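Local coordinates for protein putative TIM-barrel metal-dependent hydrolase (Mycobacterium avium subsp. paratuberculosis S397, PDB 4DZI) that is a putative metal-dependent hydrolase of the amidohydrolase family that holds a two-metal site, occupied by cadmium in the crystal, at residues Asn14-Pro19 against Met120-Gly125. Numbering follows the deposited sequence.
Sequences NHYYEP and MLPTFG. With CD (cadmium ion), chain Q.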
loop_
_atom_site.group_PDB
_atom_site.type_symbol
_atom_site.label_atom_id
_atom_site.label_comp_id
_atom_site.label_asym_id
_atom_site.label_seq_id
_atom_site.Cartn_x
_atom_site.Cartn_y
_atom_site.Cartn_z
ATOM N N ASN C 14 -0.579 0.732 26.182
ATOM C CA ASN C 14 -1.591 1.375 27.013
ATOM C C ASN C 14 -1.596 2.858 26.699
ATOM O O ASN C 14 -0.640 3.396 26.166
ATOM C CB ASN C 14 -1.269 1.164 28.509
ATOM C CG ASN C 14 -2.083 0.058 29.164
ATOM O OD1 ASN C 14 -2.498 0.201 30.330
ATOM N ND2 ASN C 14 -2.237 -1.078 28.488
ATOM N N HIS C 15 -2.722 3.518 26.987
ATOM C CA HIS C 15 -2.832 4.969 26.770
ATOM C C HIS C 15 -3.266 5.779 27.978
ATOM O O HIS C 15 -3.933 5.265 28.866
ATOM C CB HIS C 15 -3.802 5.244 25.597
ATOM C CG HIS C 15 -3.279 4.739 24.287
ATOM N ND1 HIS C 15 -2.427 5.457 23.543
ATOM C CD2 HIS C 15 -3.437 3.514 23.639
ATOM C CE1 HIS C 15 -2.065 4.751 22.453
ATOM N NE2 HIS C 15 -2.675 3.568 22.500
ATOM N N TYR C 16 -2.850 7.042 27.990
ATOM C CA TYR C 16 -3.494 8.086 28.782
ATOM C C TYR C 16 -4.303 8.949 27.805
ATOM O O TYR C 16 -4.152 8.841 26.568
ATOM C CB TYR C 16 -2.446 8.941 29.508
ATOM C CG TYR C 16 -1.300 9.304 28.625
ATOM C CD1 TYR C 16 -1.420 10.307 27.646
ATOM C CD2 TYR C 16 -0.076 8.633 28.724
ATOM C CE1 TYR C 16 -0.354 10.613 26.803
ATOM C CE2 TYR C 16 0.995 8.927 27.873
ATOM C CZ TYR C 16 0.852 9.928 26.924
ATOM O OH TYR C 16 1.883 10.230 26.075
ATOM N N TYR C 17 -5.164 9.813 28.350
ATOM C CA TYR C 17 -5.823 10.825 27.538
ATOM C C TYR C 17 -5.206 12.145 27.990
ATOM O O TYR C 17 -5.233 12.504 29.187
ATOM C CB TYR C 17 -7.326 10.790 27.767
ATOM C CG TYR C 17 -7.990 9.568 27.152
ATOM C CD1 TYR C 17 -7.816 9.279 25.796
ATOM C CD2 TYR C 17 -8.734 8.669 27.905
ATOM C CE1 TYR C 17 -8.425 8.188 25.192
ATOM C CE2 TYR C 17 -9.319 7.558 27.325
ATOM C CZ TYR C 17 -9.159 7.309 25.965
ATOM O OH TYR C 17 -9.784 6.221 25.386
ATOM N N GLU C 18 -4.607 12.868 27.068
ATOM C CA GLU C 18 -3.909 14.111 27.440
ATOM C C GLU C 18 -4.858 15.168 27.953
ATOM O O GLU C 18 -5.928 15.348 27.415
ATOM C CB GLU C 18 -3.176 14.720 26.251
ATOM C CG GLU C 18 -2.043 13.882 25.664
ATOM C CD GLU C 18 -2.490 12.828 24.649
ATOM O OE1 GLU C 18 -3.681 12.477 24.526
ATOM O OE2 GLU C 18 -1.602 12.357 23.918
ATOM N N PRO C 19 -4.422 15.919 28.959
ATOM C CA PRO C 19 -5.163 17.135 29.301
ATOM C C PRO C 19 -4.985 18.195 28.210
ATOM O O PRO C 19 -4.066 18.110 27.376
ATOM C CB PRO C 19 -4.497 17.582 30.602
ATOM C CG PRO C 19 -3.082 17.095 30.461
ATOM C CD PRO C 19 -3.225 15.735 29.803
ATOM N N MET C 120 3.093 3.460 28.382
ATOM C CA MET C 120 2.024 4.474 28.377
ATOM C C MET C 120 2.278 5.411 27.199
ATOM O O MET C 120 3.340 6.054 27.112
ATOM C CB MET C 120 1.994 5.267 29.696
ATOM C CG MET C 120 1.376 4.484 30.856
ATOM S SD MET C 120 -0.400 4.119 30.671
ATOM C CE MET C 120 -1.028 5.781 30.659
ATOM N N LEU C 121 1.318 5.445 26.272
ATOM C CA LEU C 121 1.535 6.010 24.949
ATOM C C LEU C 121 0.468 7.072 24.703
ATOM O O LEU C 121 -0.602 7.004 25.282
ATOM C CB LEU C 121 1.417 4.889 23.880
ATOM C CG LEU C 121 2.262 3.655 24.213
ATOM C CD1 LEU C 121 2.083 2.587 23.156
ATOM C CD2 LEU C 121 3.742 4.007 24.278
ATOM N N PRO C 122 0.755 8.049 23.828
ATOM C CA PRO C 122 -0.135 9.173 23.640
ATOM C C PRO C 122 -1.399 8.810 22.872
ATOM O O PRO C 122 -1.472 7.769 22.191
ATOM C CB PRO C 122 0.689 10.167 22.778
ATOM C CG PRO C 122 2.071 9.617 22.707
ATOM C CD PRO C 122 1.897 8.118 22.907
ATOM N N THR C 123 -2.395 9.688 22.984
ATOM C CA THR C 123 -3.605 9.586 22.185
ATOM C C THR C 123 -3.635 10.789 21.237
ATOM O O THR C 123 -3.328 10.660 20.043
ATOM C CB THR C 123 -4.876 9.448 23.066
ATOM O OG1 THR C 123 -4.737 8.254 23.866
ATOM C CG2 THR C 123 -6.122 9.317 22.169
ATOM N N PHE C 124 -3.955 11.963 21.768
ATOM C CA PHE C 124 -3.843 13.202 20.979
ATOM C C PHE C 124 -2.451 13.399 20.357
ATOM O O PHE C 124 -2.340 13.872 19.237
ATOM C CB PHE C 124 -4.198 14.392 21.889
ATOM C CG PHE C 124 -4.094 15.744 21.226
ATOM C CD1 PHE C 124 -5.087 16.204 20.370
ATOM C CD2 PHE C 124 -3.001 16.563 21.482
ATOM C CE1 PHE C 124 -4.985 17.448 19.764
ATOM C CE2 PHE C 124 -2.907 17.824 20.894
ATOM C CZ PHE C 124 -3.895 18.265 20.028
ATOM N N GLY C 125 -1.375 13.066 21.070
ATOM C CA GLY C 125 -0.051 13.397 20.608
ATOM C C GLY C 125 0.307 12.704 19.288
ATOM O O GLY C 125 1.204 13.168 18.581
HETATM CD CD CD Q . -2.308 1.825 21.226
HETATM O O HOH W 1 3.802 8.423 25.867
#
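N14 and H15 pair in parallel with M120 and L121, where strands 9-15 and 115-121 run side by side at the ends that lead into the metal site. L121 N donates to N14 O (2.8 Å), and H15 CA brings its hydrogen to L121 O. Beyond this pairing both chains leave the sheet, and side-chain-to-backbone bonds take over.

The H15 ring turns ND1 to the second segment, where two weak bonds reach L121 O and, near the ring plane, P122 O (2.8 Å). Its other nitrogen, NE2, binds cadmium at 2.2 Å; D13, H230, E293 and D356 also bind this ion. With CG set between backbone N and carbonyl carbon (chi1 44°), the Y16 ring lies against L121 and P122, with L121 O over the centre of one face and M120 CE at its edge (3.6 Å from CD2). A water accepts from Y16 OH and donates to M120 O. T123 OG1 gives its proton to Y16 O (2.8 Å) and also hydrogen-bonds H359, a ligand of the second cadmium. CG2 of T123 meets the edge of the Y17 ring.

E18, bent at chi2 (84°), sets its carboxylate against three successive backbone N-H groups. F124 N meets OE1 on the syn side (2.8 Å); T123 N and G125 N share OE2, from opposite faces of the carboxylate plane, each at 2.9 Å.

Three N-H donors on one buried carboxylate would favour its ionised form and fix the turn after the strand, while the carbonyls of L121 and P122, accepting weakly from ND1, probably act as a second shell that steadies the H15 ring while NE2 binds the metal, as expected at the C-terminal strand ends of an amidohydrolase barrel.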